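Local structure of group 1 truncated hemoglobin (Tetrahymena pyriformis, 3AQ9) at residues L78-D84 against T114-G120; V21-Y25 against Q46-T51. The protein is a 2/2-fold globin that binds one heme, probably carries oxygen, and is linked to nitric oxide detoxification. The protein carries 1 engineered substitution. All blocks are in the same frame, centred on the assembly; numbering follows the deposited sequence.

This globin lines two sides of its heme with different chemistry. Contact 1, between 78-84 and 114-120, lies toward the surface: its buried Leu78, Phe83 and Met118 line the heme, while its outer rim carries a salt bridge and ends in exposed residues. Contact 2, between 21-25 and 46-51, is the more buried, a helix-helix crossing whose polar tips gather beside the water bound to the iron. The two share no helix and do not touch; the centres of contact 1 and contact 2 are about 18 Å apart. They lie on opposite sides of the chain's centre. What joins them is the heme, touched by both, with contact 1 on the His73 side and contact 2 beside the iron-bound water.

Contact 1. Residues L78-D84 against T114-G120; sequences LQNLHFD and TRKDMLG. With HEM (protoporphyrin IX containing Fe), chain C.
This is a contact between the start of helix 80-96 and the C-terminal end of the chain, beside the heme on the side of His73, the predicted proximal ligand. Gln79 is the N-cap of that helix; before it, extended Leu78 runs beside extended Leu119 (CA-CA 4.8 Å), and Gly120 N donates to Leu78 O at 2.8 Å. A water joins Leu78 N (3.0 Å) to Met118 O (2.6 Å). Residues 115-118 form a short, weakly bonded helical turn. Phe83, chi1 t, points toward it: Arg115 CB makes a CH-pi contact 3.7 Å from the ring centroid, over the face, while Met118 SD lies 4.9 Å from it, at the edge. Arg115 (t, t, m) then reaches past Phe83 so that NH1 and NH2 bond Asp84 OD2 at 2.9 and 3.0 Å, a salt bridge; its NE pairs with Glu112. Met118 SD also approaches HEM CHC at 3.3 Å. A Met-aromatic contact with a salt bridge beside it forms part of the proximal-side wall of a truncated globin's heme pocket.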
# COMPACT_ATOMS: atom_id res chain seq x y z
N LEU A 78 15.19 3.96 2.26
CA LEU A 78 14.01 4.53 2.83
C LEU A 78 14.12 4.62 4.37
O LEU A 78 14.79 3.78 5.04
CB LEU A 78 12.74 3.69 2.54
CG LEU A 78 12.39 3.68 1.08
CD1 LEU A 78 11.26 2.65 0.89
CD2 LEU A 78 12.01 5.02 0.49
N GLN A 79 13.47 5.65 4.89
CA GLN A 79 13.57 6.02 6.32
C GLN A 79 12.18 5.80 6.96
O GLN A 79 11.15 5.79 6.31
CB GLN A 79 13.99 7.48 6.46
CG GLN A 79 15.34 7.85 5.76
CD GLN A 79 16.45 7.13 6.45
OE1 GLN A 79 16.62 7.30 7.68
NE2 GLN A 79 17.26 6.35 5.69
N ASN A 80 12.22 5.60 8.28
CA ASN A 80 10.97 5.48 8.99
C ASN A 80 9.89 6.47 8.66
O ASN A 80 8.68 6.10 8.55
CB ASN A 80 11.34 5.64 10.45
CG ASN A 80 10.52 4.86 11.23
OD1 ASN A 80 10.48 3.56 11.08
ND2 ASN A 80 9.83 5.57 12.15
N LEU A 81 10.25 7.72 8.48
CA LEU A 81 9.15 8.69 8.22
C LEU A 81 8.45 8.41 6.90
O LEU A 81 7.27 8.78 6.67
CB LEU A 81 9.69 10.13 8.25
CG LEU A 81 10.39 10.48 6.92
CD1 LEU A 81 9.88 11.76 6.52
CD2 LEU A 81 11.75 10.58 7.19
N HIS A 82 9.18 7.80 5.96
CA HIS A 82 8.55 7.48 4.66
C HIS A 82 7.54 6.35 4.82
O HIS A 82 6.44 6.43 4.27
CB HIS A 82 9.59 6.97 3.67
CG HIS A 82 10.69 7.95 3.42
ND1 HIS A 82 10.48 9.27 3.01
CD2 HIS A 82 12.03 7.78 3.49
CE1 HIS A 82 11.67 9.87 2.90
NE2 HIS A 82 12.62 8.99 3.20
N PHE A 83 7.86 5.34 5.65
CA PHE A 83 6.90 4.25 5.80
C PHE A 83 5.72 4.75 6.60
O PHE A 83 4.58 4.39 6.28
CB PHE A 83 7.59 3.08 6.57
CG PHE A 83 6.75 1.78 6.56
CD1 PHE A 83 7.02 0.83 5.61
CD2 PHE A 83 5.81 1.56 7.58
CE1 PHE A 83 6.34 -0.38 5.56
CE2 PHE A 83 5.07 0.35 7.59
CZ PHE A 83 5.34 -0.61 6.55
N ASP A 84 5.93 5.56 7.65
CA ASP A 84 4.76 6.14 8.33
C ASP A 84 3.82 6.94 7.42
O ASP A 84 2.61 6.86 7.50
CB ASP A 84 5.21 7.14 9.41
CG ASP A 84 5.81 6.43 10.66
OD1 ASP A 84 6.33 7.14 11.52
OD2 ASP A 84 5.72 5.17 10.77
N THR A 114 5.99 -5.40 6.97
CA THR A 114 6.94 -5.25 5.84
C THR A 114 7.94 -4.15 6.11
O THR A 114 8.91 -3.99 5.31
CB THR A 114 6.26 -4.92 4.52
OG1 THR A 114 5.54 -3.65 4.60
CG2 THR A 114 5.24 -6.02 4.10
N ARG A 115 7.75 -3.38 7.21
CA ARG A 115 8.63 -2.17 7.41
C ARG A 115 10.13 -2.60 7.40
O ARG A 115 10.97 -1.97 6.70
CB ARG A 115 8.27 -1.50 8.71
CG ARG A 115 9.14 -0.16 8.93
CD ARG A 115 8.87 0.40 10.39
NE ARG A 115 7.44 0.74 10.65
CZ ARG A 115 6.94 1.99 10.60
NH1 ARG A 115 7.68 3.08 10.23
NH2 ARG A 115 5.65 2.16 10.88
N LYS A 116 10.48 -3.63 8.16
CA LYS A 116 11.91 -3.97 8.27
C LYS A 116 12.45 -4.48 6.95
O LYS A 116 13.71 -4.49 6.78
CB LYS A 116 12.16 -5.00 9.35
CG LYS A 116 11.47 -6.36 9.03
CD LYS A 116 11.86 -7.40 10.13
CE LYS A 116 11.22 -8.80 9.73
NZ LYS A 116 11.77 -9.76 10.73
N ASP A 117 11.58 -4.93 6.06
CA ASP A 117 12.12 -5.48 4.80
C ASP A 117 12.51 -4.36 3.79
O ASP A 117 13.31 -4.63 2.89
CB ASP A 117 11.07 -6.38 4.11
CG ASP A 117 10.80 -7.64 5.00
OD1 ASP A 117 11.76 -8.13 5.61
OD2 ASP A 117 9.59 -7.89 5.20
N MET A 118 11.95 -3.15 3.97
CA MET A 118 12.17 -2.10 2.92
C MET A 118 12.98 -0.93 3.47
O MET A 118 13.47 -0.12 2.69
CB MET A 118 10.87 -1.68 2.29
CG MET A 118 9.89 -1.07 3.33
SD MET A 118 8.40 -0.56 2.43
CE MET A 118 7.60 -2.16 2.10
N LEU A 119 13.02 -0.74 4.80
CA LEU A 119 13.79 0.42 5.26
C LEU A 119 15.33 0.19 5.10
O LEU A 119 15.91 -0.89 5.41
CB LEU A 119 13.56 0.77 6.77
CG LEU A 119 12.09 1.21 7.01
CD1 LEU A 119 12.09 1.68 8.53
CD2 LEU A 119 11.61 2.30 6.03
N GLY A 120 16.02 1.26 4.67
CA GLY A 120 17.45 1.26 4.67
C GLY A 120 18.09 0.32 3.68
O GLY A 120 19.21 -0.14 3.94
CHA HEM C . 7.86 -0.46 -5.67
CHB HEM C . 8.22 3.72 -3.11
CHC HEM C . 6.42 1.50 0.76
CHD HEM C . 4.77 -2.02 -2.23
C1A HEM C . 8.11 0.86 -5.30
C2A HEM C . 8.76 1.88 -6.14
C3A HEM C . 8.82 3.00 -5.45
C4A HEM C . 8.27 2.77 -4.13
CMA HEM C . 9.36 4.39 -5.83
CAA HEM C . 9.13 1.64 -7.66
CBA HEM C . 10.52 1.83 -8.31
CGA HEM C . 9.99 1.85 -9.87
O1A HEM C . 9.69 0.73 -10.41
O2A HEM C . 9.48 2.90 -10.42
C1B HEM C . 7.82 3.40 -1.79
C2B HEM C . 8.04 4.33 -0.70
C3B HEM C . 7.63 3.67 0.40
C4B HEM C . 7.11 2.41 -0.07
CMB HEM C . 8.66 5.73 -0.74
CAB HEM C . 7.71 4.21 1.83
CBB HEM C . 8.18 3.31 2.68
C1C HEM C . 5.74 0.37 0.26
C2C HEM C . 4.81 -0.43 1.02
C3C HEM C . 4.37 -1.37 0.16
C4C HEM C . 4.98 -1.18 -1.13
CMC HEM C . 4.43 -0.16 2.53
CAC HEM C . 3.30 -2.50 0.38
CBC HEM C . 2.92 -2.85 1.60
C1D HEM C . 5.50 -1.89 -3.42
C2D HEM C . 5.31 -2.79 -4.52
C3D HEM C . 6.24 -2.33 -5.52
C4D HEM C . 6.90 -1.21 -4.93
CMD HEM C . 4.38 -4.01 -4.68
CAD HEM C . 6.44 -2.91 -6.89
CBD HEM C . 7.40 -4.02 -6.96
CGD HEM C . 7.39 -4.60 -8.39
O1D HEM C . 7.85 -5.72 -8.59
O2D HEM C . 7.16 -3.78 -9.38
NA HEM C . 7.85 1.48 -4.09
NB HEM C . 7.26 2.14 -1.49
NC HEM C . 5.84 -0.09 -1.02
ND HEM C . 6.44 -0.85 -3.65
FE HEM C . 6.88 0.67 -2.56
O HOH W 1 15.04 1.23 1.05
O HOH W 2 5.00 1.62 -3.19

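Contact 2. Residues V21-Y25 against Q46-T51. Engineered in segment 46-51: Glu50 (natural residue Gln). With HEM (protoporphyrin IX containing Fe), chain C.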
# COMPACT_ATOMS: atom_id res chain seq x y z
N VAL A 21 -6.41 1.66 -4.35
CA VAL A 21 -5.00 1.95 -4.74
C VAL A 21 -4.84 3.29 -5.47
O VAL A 21 -3.93 4.04 -5.10
CB VAL A 21 -4.34 0.76 -5.47
CG1 VAL A 21 -2.89 1.15 -5.83
CG2 VAL A 21 -4.27 -0.40 -4.46
N PRO A 22 -5.69 3.65 -6.44
CA PRO A 22 -5.49 4.97 -7.11
C PRO A 22 -5.82 6.12 -6.18
O PRO A 22 -5.23 7.22 -6.30
CB PRO A 22 -6.45 4.96 -8.29
CG PRO A 22 -6.85 3.50 -8.46
CD PRO A 22 -6.57 2.72 -7.22
N LEU A 23 -6.74 5.88 -5.23
CA LEU A 23 -6.99 6.99 -4.28
C LEU A 23 -5.79 7.17 -3.35
O LEU A 23 -5.31 8.30 -3.07
CB LEU A 23 -8.25 6.72 -3.42
CG LEU A 23 -8.58 7.80 -2.36
CD1 LEU A 23 -8.44 9.31 -2.93
CD2 LEU A 23 -10.01 7.47 -1.72
N PHE A 24 -5.22 6.07 -2.91
CA PHE A 24 -4.04 6.10 -2.09
C PHE A 24 -2.92 6.77 -2.87
O PHE A 24 -2.25 7.67 -2.33
CB PHE A 24 -3.71 4.64 -1.79
CG PHE A 24 -2.27 4.37 -1.35
CD1 PHE A 24 -1.85 4.76 -0.04
CD2 PHE A 24 -1.37 3.74 -2.20
CE1 PHE A 24 -0.52 4.49 0.34
CE2 PHE A 24 -0.04 3.43 -1.78
CZ PHE A 24 0.37 3.80 -0.53
N TYR A 25 -2.72 6.42 -4.15
CA TYR A 25 -1.66 7.20 -4.89
C TYR A 25 -2.03 8.67 -5.07
O TYR A 25 -1.10 9.48 -5.17
CB TYR A 25 -1.30 6.53 -6.24
CG TYR A 25 -0.25 5.50 -5.91
CD1 TYR A 25 -0.50 4.14 -6.02
CD2 TYR A 25 0.99 5.96 -5.39
CE1 TYR A 25 0.48 3.21 -5.57
CE2 TYR A 25 1.92 5.09 -5.03
CZ TYR A 25 1.68 3.76 -5.12
OH TYR A 25 2.79 3.07 -4.66
N GLN A 46 2.73 0.50 -11.54
CA GLN A 46 2.81 0.47 -10.10
C GLN A 46 1.42 0.22 -9.46
O GLN A 46 1.28 -0.57 -8.49
CB GLN A 46 3.38 1.82 -9.61
CG GLN A 46 3.49 1.90 -8.05
CD GLN A 46 4.51 0.89 -7.52
OE1 GLN A 46 5.39 0.45 -8.30
NE2 GLN A 46 4.39 0.53 -6.24
N THR A 47 0.41 0.87 -10.02
CA THR A 47 -0.92 0.63 -9.46
C THR A 47 -1.32 -0.87 -9.61
O THR A 47 -1.88 -1.50 -8.70
CB THR A 47 -1.97 1.56 -10.20
OG1 THR A 47 -1.65 2.90 -9.82
CG2 THR A 47 -3.40 1.27 -9.68
N LYS A 48 -0.99 -1.45 -10.75
CA LYS A 48 -1.34 -2.85 -10.93
C LYS A 48 -0.54 -3.78 -9.99
O LYS A 48 -1.12 -4.66 -9.29
CB LYS A 48 -0.97 -3.27 -12.33
CG LYS A 48 -1.53 -4.70 -12.65
CD LYS A 48 -0.34 -5.69 -12.73
CE LYS A 48 -0.84 -6.85 -13.68
NZ LYS A 48 -1.44 -7.88 -12.73
N GLN A 49 0.77 -3.58 -9.89
CA GLN A 49 1.55 -4.42 -8.98
C GLN A 49 1.10 -4.28 -7.56
O GLN A 49 1.02 -5.23 -6.76
CB GLN A 49 3.06 -3.98 -9.05
CG GLN A 49 3.66 -4.34 -10.39
CD GLN A 49 3.56 -5.87 -10.63
OE1 GLN A 49 4.11 -6.64 -9.88
NE2 GLN A 49 2.91 -6.26 -11.60
N GLU A 50 0.93 -3.04 -7.12
CA GLU A 50 0.53 -2.81 -5.73
C GLU A 50 -0.88 -3.29 -5.42
O GLU A 50 -1.16 -3.82 -4.32
CB GLU A 50 0.72 -1.30 -5.45
CG GLU A 50 0.56 -0.95 -4.04
CD GLU A 50 1.65 0.12 -3.62
OE1 GLU A 50 2.27 0.88 -4.52
OE2 GLU A 50 1.55 0.41 -2.46
N THR A 51 -1.78 -3.15 -6.37
CA THR A 51 -3.12 -3.77 -6.17
C THR A 51 -2.91 -5.31 -6.02
O THR A 51 -3.49 -5.92 -5.10
CB THR A 51 -4.03 -3.52 -7.35
OG1 THR A 51 -4.22 -2.08 -7.51
CG2 THR A 51 -5.44 -4.18 -7.13
CHA HEM C . 7.86 -0.46 -5.67
CHB HEM C . 8.22 3.72 -3.11
CHC HEM C . 6.42 1.50 0.76
CHD HEM C . 4.77 -2.02 -2.23
C1A HEM C . 8.11 0.86 -5.30
C2A HEM C . 8.76 1.88 -6.14
C3A HEM C . 8.82 3.00 -5.45
C4A HEM C . 8.27 2.77 -4.13
CMA HEM C . 9.36 4.39 -5.83
CAA HEM C . 9.13 1.64 -7.66
CBA HEM C . 10.52 1.83 -8.31
CGA HEM C . 9.99 1.85 -9.87
O1A HEM C . 9.69 0.73 -10.41
O2A HEM C . 9.48 2.90 -10.42
C1B HEM C . 7.82 3.40 -1.79
C2B HEM C . 8.04 4.33 -0.70
C3B HEM C . 7.63 3.67 0.40
C4B HEM C . 7.11 2.41 -0.07
CMB HEM C . 8.66 5.73 -0.74
CAB HEM C . 7.71 4.21 1.83
CBB HEM C . 8.18 3.31 2.68
C1C HEM C . 5.74 0.37 0.26
C2C HEM C . 4.81 -0.43 1.02
C3C HEM C . 4.37 -1.37 0.16
C4C HEM C . 4.98 -1.18 -1.13
CMC HEM C . 4.43 -0.16 2.53
CAC HEM C . 3.30 -2.50 0.38
CBC HEM C . 2.92 -2.85 1.60
C1D HEM C . 5.50 -1.89 -3.42
C2D HEM C . 5.31 -2.79 -4.52
C3D HEM C . 6.24 -2.33 -5.52
C4D HEM C . 6.90 -1.21 -4.93
CMD HEM C . 4.38 -4.01 -4.68
CAD HEM C . 6.44 -2.91 -6.89
CBD HEM C . 7.40 -4.02 -6.96
CGD HEM C . 7.39 -4.60 -8.39
O1D HEM C . 7.85 -5.72 -8.59
O2D HEM C . 7.16 -3.78 -9.38
NA HEM C . 7.85 1.48 -4.09
NB HEM C . 7.26 2.14 -1.49
NC HEM C . 5.84 -0.09 -1.02
ND HEM C . 6.44 -0.85 -3.65
FE HEM C . 6.88 0.67 -2.56
O HOH W 2 5.00 1.62 -3.19
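An implausibly short approach marks the heme-side end of this contact: Tyr25 OH and OE1 of the engineered Glu50 are modelled only 2.3 Å apart, so the exact place of that carboxylate is uncertain. Segments 21-25 and 46-51, of helices 13-28 and 43-57, cross at 120° with axes 10.2 Å apart, and the CA atoms come nearest at Val21 and Thr51 (6.2 Å). Val21 CG1 lies 3.9 Å from Thr47 CG2, and Val21 CG2 3.5 Å from Thr51 OG1. Phe24, packed against Ile86 of helix 80-96, brings CE2 to 3.5 Å from Glu50 OE2. At the heme end, Gln46 NE2 donates to Glu50 OE1 at 2.8 Å as modelled, with OE1 less surely placed. Tyr25, Gln46 and position 50 probably correspond to B10, E7 and E11, whose hydrogen-bonding network in this protein is reported as critical for bound-oxygen stability; here Glu replaces the natural Gln. Tyr25 OH, hydrogen-bonded at 3.0 Å to the iron-bound water O, ties the helix crossing to the sixth iron ligand in this ferric form.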